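Local atomic coordinates of KLLA0E08119p (Kluyveromyces lactis, PDB entry 3VA7), a protein that probably carboxylates urea to urea-1-carboxylate with ATP, hydrogencarbonate and a biotin cofactor, the first step of urea degradation in this yeast. Residues Thr545-Asn559 with Gln565-Val579. Sequence-based numbering, arbitrary orientation.
Sequences TVIAVSGGTVSCTLN and QNEPIEVKRGDILSV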
loop_
_atom_site.group_PDB
_atom_site.type_symbol
_atom_site.label_atom_id
_atom_site.label_comp_id
_atom_site.label_asym_id
_atom_site.label_seq_id
_atom_site.Cartn_x
_atom_site.Cartn_y
_atom_site.Cartn_z
ATOM N N THR A 545 -4.555 -8.376 -27.802
ATOM C CA THR A 545 -3.262 -7.718 -27.607
ATOM C C THR A 545 -2.124 -8.623 -28.062
ATOM O O THR A 545 -2.367 -9.717 -28.551
ATOM C CB THR A 545 -3.078 -7.302 -26.084
ATOM O OG1 THR A 545 -1.843 -6.585 -25.883
ATOM C CG2 THR A 545 -3.152 -8.516 -25.161
ATOM N N VAL A 546 -0.891 -8.157 -27.867
ATOM C CA VAL A 546 0.314 -8.935 -28.054
ATOM C C VAL A 546 1.004 -9.173 -26.682
ATOM O O VAL A 546 0.935 -8.343 -25.816
ATOM C CB VAL A 546 1.277 -8.217 -29.069
ATOM C CG1 VAL A 546 2.446 -9.105 -29.433
ATOM C CG2 VAL A 546 0.536 -7.728 -30.328
ATOM N N ILE A 547 1.704 -10.294 -26.526
ATOM C CA ILE A 547 2.253 -10.774 -25.269
ATOM C C ILE A 547 3.645 -11.308 -25.532
ATOM O O ILE A 547 3.945 -11.716 -26.648
ATOM C CB ILE A 547 1.298 -11.909 -24.729
ATOM C CG1 ILE A 547 0.463 -11.382 -23.575
ATOM C CG2 ILE A 547 1.959 -13.286 -24.364
ATOM C CD1 ILE A 547 -0.496 -10.290 -23.997
ATOM N N ALA A 548 4.504 -11.348 -24.525
ATOM C CA ALA A 548 5.751 -12.047 -24.695
ATOM C C ALA A 548 6.186 -12.473 -23.351
ATOM O O ALA A 548 5.748 -11.893 -22.370
ATOM C CB ALA A 548 6.762 -11.140 -25.294
ATOM N N VAL A 549 7.025 -13.503 -23.284
ATOM C CA VAL A 549 7.556 -13.983 -21.996
ATOM C C VAL A 549 9.058 -14.113 -22.126
ATOM O O VAL A 549 9.570 -14.568 -23.142
ATOM C CB VAL A 549 6.930 -15.320 -21.573
ATOM C CG1 VAL A 549 7.458 -15.775 -20.241
ATOM C CG2 VAL A 549 5.408 -15.169 -21.482
ATOM N N SER A 550 9.777 -13.682 -21.111
ATOM C CA SER A 550 11.228 -13.698 -21.193
ATOM C C SER A 550 11.760 -13.958 -19.807
ATOM O O SER A 550 11.049 -13.686 -18.838
ATOM C CB SER A 550 11.765 -12.369 -21.762
ATOM O OG SER A 550 13.088 -12.574 -22.233
ATOM N N GLY A 551 12.976 -14.472 -19.704
ATOM C CA GLY A 551 13.533 -14.756 -18.426
ATOM C C GLY A 551 13.882 -16.219 -18.315
ATOM O O GLY A 551 14.501 -16.786 -19.209
ATOM N N GLY A 552 13.494 -16.834 -17.194
ATOM C CA GLY A 552 13.736 -18.267 -16.947
ATOM C C GLY A 552 13.036 -19.158 -17.962
ATOM O O GLY A 552 12.204 -18.697 -18.765
ATOM N N THR A 553 13.394 -20.439 -17.958
ATOM C CA THR A 553 12.650 -21.421 -18.758
ATOM C C THR A 553 11.356 -21.800 -18.032
ATOM O O THR A 553 11.360 -22.272 -16.880
ATOM C CB THR A 553 13.508 -22.674 -19.104
ATOM O OG1 THR A 553 14.842 -22.252 -19.411
ATOM C CG2 THR A 553 12.951 -23.408 -20.338
ATOM N N VAL A 554 10.250 -21.534 -18.712
ATOM C CA VAL A 554 8.943 -21.858 -18.197
ATOM C C VAL A 554 8.131 -22.318 -19.379
ATOM O O VAL A 554 8.103 -21.641 -20.426
ATOM C CB VAL A 554 8.151 -20.626 -17.768
ATOM C CG1 VAL A 554 7.542 -20.829 -16.421
ATOM C CG2 VAL A 554 8.964 -19.414 -17.858
ATOM N N SER A 555 7.395 -23.407 -19.203
ATOM C CA SER A 555 6.453 -23.765 -20.257
ATOM C C SER A 555 5.273 -22.779 -20.284
ATOM O O SER A 555 4.726 -22.423 -19.239
ATOM C CB SER A 555 6.022 -25.225 -20.117
ATOM O OG SER A 555 4.797 -25.365 -19.443
ATOM N N CYS A 556 4.916 -22.318 -21.473
ATOM C CA CYS A 556 3.857 -21.355 -21.625
ATOM C C CYS A 556 2.843 -21.776 -22.674
ATOM O O CYS A 556 3.162 -22.108 -23.807
ATOM C CB CYS A 556 4.383 -19.935 -21.962
ATOM S SG CYS A 556 5.841 -19.295 -21.039
ATOM N N THR A 557 1.593 -21.654 -22.267
ATOM C CA THR A 557 0.427 -22.158 -22.945
ATOM C C THR A 557 -0.440 -21.028 -23.458
ATOM O O THR A 557 -0.718 -20.098 -22.717
ATOM C CB THR A 557 -0.393 -22.890 -21.875
ATOM O OG1 THR A 557 -0.057 -24.269 -21.919
ATOM C CG2 THR A 557 -1.969 -22.643 -21.983
ATOM N N LEU A 558 -0.885 -21.111 -24.704
ATOM C CA LEU A 558 -2.025 -20.329 -25.150
ATOM C C LEU A 558 -3.117 -21.239 -25.704
ATOM O O LEU A 558 -2.937 -21.920 -26.755
ATOM C CB LEU A 558 -1.646 -19.273 -26.177
ATOM C CG LEU A 558 -2.798 -18.339 -26.518
ATOM C CD1 LEU A 558 -3.003 -17.439 -25.320
ATOM C CD2 LEU A 558 -2.547 -17.521 -27.817
ATOM N N ASN A 559 -4.255 -21.215 -24.995
ATOM C CA ASN A 559 -5.362 -22.146 -25.216
ATOM C C ASN A 559 -4.762 -23.543 -25.398
ATOM O O ASN A 559 -5.145 -24.290 -26.307
ATOM C CB ASN A 559 -6.197 -21.726 -26.439
ATOM C CG ASN A 559 -6.970 -20.459 -26.202
ATOM O OD1 ASN A 559 -7.570 -20.289 -25.144
ATOM N ND2 ASN A 559 -6.991 -19.570 -27.192
ATOM N N GLN A 565 9.021 -18.404 -25.971
ATOM C CA GLN A 565 9.555 -17.243 -25.260
ATOM C C GLN A 565 10.236 -16.279 -26.231
ATOM O O GLN A 565 10.721 -16.694 -27.272
ATOM C CB GLN A 565 10.518 -17.729 -24.186
ATOM C CG GLN A 565 9.872 -18.794 -23.304
ATOM C CD GLN A 565 10.541 -18.939 -21.975
ATOM O OE1 GLN A 565 11.108 -17.983 -21.476
ATOM N NE2 GLN A 565 10.489 -20.140 -21.383
ATOM N N ASN A 566 10.241 -14.987 -25.917
ATOM C CA ASN A 566 11.016 -13.978 -26.668
ATOM C C ASN A 566 10.461 -13.619 -28.007
ATOM O O ASN A 566 11.092 -12.887 -28.756
ATOM C CB ASN A 566 12.493 -14.355 -26.811
ATOM C CG ASN A 566 13.105 -14.742 -25.503
ATOM O OD1 ASN A 566 12.919 -14.073 -24.492
ATOM N ND2 ASN A 566 13.841 -15.836 -25.499
ATOM N N GLU A 567 9.267 -14.110 -28.292
ATOM C CA GLU A 567 8.551 -13.772 -29.534
ATOM C C GLU A 567 7.265 -13.041 -29.229
ATOM O O GLU A 567 6.668 -13.297 -28.206
ATOM C CB GLU A 567 8.239 -15.045 -30.360
ATOM C CG GLU A 567 9.307 -15.413 -31.361
ATOM C CD GLU A 567 9.310 -16.877 -31.686
ATOM O OE1 GLU A 567 8.232 -17.353 -32.153
ATOM O OE2 GLU A 567 10.382 -17.532 -31.472
ATOM N N PRO A 568 6.827 -12.143 -30.119
ATOM C CA PRO A 568 5.521 -11.517 -29.906
ATOM C C PRO A 568 4.365 -12.468 -30.214
ATOM O O PRO A 568 4.077 -12.733 -31.369
ATOM C CB PRO A 568 5.526 -10.356 -30.895
ATOM C CG PRO A 568 6.478 -10.757 -31.976
ATOM C CD PRO A 568 7.539 -11.568 -31.283
ATOM N N ILE A 569 3.689 -12.967 -29.192
ATOM C CA ILE A 569 2.473 -13.736 -29.399
ATOM C C ILE A 569 1.215 -12.896 -29.433
ATOM O O ILE A 569 0.957 -12.164 -28.495
ATOM C CB ILE A 569 2.344 -14.755 -28.307
ATOM C CG1 ILE A 569 3.557 -15.658 -28.409
ATOM C CG2 ILE A 569 0.998 -15.533 -28.424
ATOM C CD1 ILE A 569 4.248 -15.711 -27.144
ATOM N N GLU A 570 0.434 -13.038 -30.512
ATOM C CA GLU A 570 -0.893 -12.399 -30.697
ATOM C C GLU A 570 -2.033 -13.123 -29.948
ATOM O O GLU A 570 -2.282 -14.290 -30.182
ATOM C CB GLU A 570 -1.228 -12.293 -32.196
ATOM C CG GLU A 570 -0.719 -11.005 -32.918
ATOM C CD GLU A 570 -0.486 -11.210 -34.441
ATOM O OE1 GLU A 570 -0.929 -10.341 -35.256
ATOM O OE2 GLU A 570 0.144 -12.250 -34.821
ATOM N N VAL A 571 -2.714 -12.418 -29.044
ATOM C CA VAL A 571 -3.724 -13.020 -28.144
ATOM C C VAL A 571 -5.101 -12.528 -28.557
ATOM O O VAL A 571 -5.272 -11.368 -28.963
ATOM C CB VAL A 571 -3.461 -12.682 -26.635
ATOM C CG1 VAL A 571 -4.639 -13.071 -25.770
ATOM C CG2 VAL A 571 -2.202 -13.364 -26.107
ATOM N N LYS A 572 -6.093 -13.401 -28.459
ATOM C CA LYS A 572 -7.362 -13.088 -29.119
ATOM C C LYS A 572 -8.471 -12.445 -28.261
ATOM O O LYS A 572 -9.023 -11.410 -28.652
ATOM C CB LYS A 572 -7.872 -14.266 -29.981
ATOM C CG LYS A 572 -7.701 -14.019 -31.498
ATOM C CD LYS A 572 -8.064 -15.239 -32.421
ATOM C CE LYS A 572 -9.308 -16.052 -31.978
ATOM N NZ LYS A 572 -8.939 -17.170 -31.041
ATOM N N ARG A 573 -8.810 -13.033 -27.124
ATOM C CA ARG A 573 -10.065 -12.661 -26.444
ATOM C C ARG A 573 -10.843 -13.920 -26.275
ATOM O O ARG A 573 -11.246 -14.545 -27.261
ATOM C CB ARG A 573 -10.932 -11.654 -27.206
ATOM C CG ARG A 573 -12.324 -11.530 -26.592
ATOM C CD ARG A 573 -13.119 -10.384 -27.173
ATOM N NE ARG A 573 -14.381 -10.216 -26.442
ATOM C CZ ARG A 573 -15.446 -9.514 -26.871
ATOM N NH1 ARG A 573 -15.438 -8.897 -28.066
ATOM N NH2 ARG A 573 -16.538 -9.428 -26.100
ATOM N N GLY A 574 -11.041 -14.298 -25.019
ATOM C CA GLY A 574 -11.358 -15.672 -24.705
ATOM C C GLY A 574 -10.080 -16.493 -24.590
ATOM O O GLY A 574 -10.132 -17.648 -24.189
ATOM N N ASP A 575 -8.924 -15.914 -24.915
ATOM C CA ASP A 575 -7.689 -16.679 -24.792
ATOM C C ASP A 575 -7.259 -16.923 -23.340
ATOM O O ASP A 575 -7.332 -16.054 -22.486
ATOM C CB ASP A 575 -6.551 -16.012 -25.547
ATOM C CG ASP A 575 -6.559 -16.314 -27.041
ATOM O OD1 ASP A 575 -7.535 -16.981 -27.534
ATOM O OD2 ASP A 575 -5.566 -15.863 -27.705
ATOM N N ILE A 576 -6.814 -18.124 -23.059
ATOM C CA ILE A 576 -6.181 -18.356 -21.797
ATOM C C ILE A 576 -4.683 -18.577 -22.004
ATOM O O ILE A 576 -4.255 -19.584 -22.604
ATOM C CB ILE A 576 -6.836 -19.506 -21.039
ATOM C CG1 ILE A 576 -8.270 -19.099 -20.662
ATOM C CG2 ILE A 576 -5.966 -19.915 -19.837
ATOM C CD1 ILE A 576 -9.230 -20.253 -20.531
ATOM N N LEU A 577 -3.915 -17.599 -21.513
ATOM C CA LEU A 577 -2.456 -17.674 -21.394
ATOM C C LEU A 577 -2.161 -18.283 -20.067
ATOM O O LEU A 577 -2.784 -17.947 -19.086
ATOM C CB LEU A 577 -1.817 -16.279 -21.497
ATOM C CG LEU A 577 -0.312 -16.069 -21.218
ATOM C CD1 LEU A 577 0.588 -16.826 -22.181
ATOM C CD2 LEU A 577 0.041 -14.570 -21.256
ATOM N N SER A 578 -1.227 -19.203 -20.024
ATOM C CA SER A 578 -0.862 -19.809 -18.762
ATOM C C SER A 578 0.647 -20.054 -18.729
ATOM O O SER A 578 1.210 -20.639 -19.659
ATOM C CB SER A 578 -1.653 -21.109 -18.567
ATOM O OG SER A 578 -0.901 -22.084 -17.854
ATOM N N VAL A 579 1.306 -19.582 -17.676
ATOM C CA VAL A 579 2.721 -19.865 -17.536
ATOM C C VAL A 579 3.024 -20.653 -16.285
ATOM O O VAL A 579 2.602 -20.312 -15.213
ATOM C CB VAL A 579 3.689 -18.636 -17.859
ATOM C CG1 VAL A 579 2.944 -17.325 -18.157
ATOM C CG2 VAL A 579 4.810 -18.507 -16.857
HETATM O O HOH W 1 7.350 -14.940 -26.434
#
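Strand 545-550 runs antiparallel to 569-571 (axes 4.6 Å apart, 137°) and strand 553-558 antiparallel to 576-579, the chain turning a corner at Gly551-Gly552 between the two ladders. Thr545-Val571 and Ile547-Ile569 are hydrogen-bonded pairs in the first; Thr557-Ser578 is one in the second, continued by Asn559 N to Ile576 O. The inward side chains of both ladders meet between them: Ile547 and Leu577 pass alongside one another running in opposite senses, Ile547 CG2 lying 3.9 Å from Leu577 CD2, and Ile547 CB touches Val571 CG2 at 4.0 Å. From the second layer Leu558, its CG turned anti to the backbone N (chi1 -173°), extends CD2 to within 4.1 Å of Ile569 CG2 and rests CD1 near Val571. Val554 CG1 meets Val579 CG2 at 3.6 Å, and Phe541 of strand 538-541 adds to the apolar interior at Ile547, Val571 and Leu577.

At the far end Asp575 is gripped by two donors. Asn559 ND2 donates to its OD1 (2.7 Å), arriving from above the carboxylate with the two planar groups 84° apart, while Lys572 N reaches OD2 at 2.6 Å, closing the turn on itself. Asn559 OD1 in turn accepts Ile576 N, so the amide bridges side chain and backbone. With an alanine in place of this aspartate, Asn559 ND2 and Lys572 N would probably lose their shared carboxylate and the 572-575 turn would be freer to shift. At the corner end, Ser550 OG donates to Asn566 OD1 (2.7 Å), tying the loop 565-568 to strand 545-550.

The two ladders belong to two antiparallel sheets that face each other across an apolar interior, as in a beta sandwich, within the carboxyltransferase subdomain A and B region.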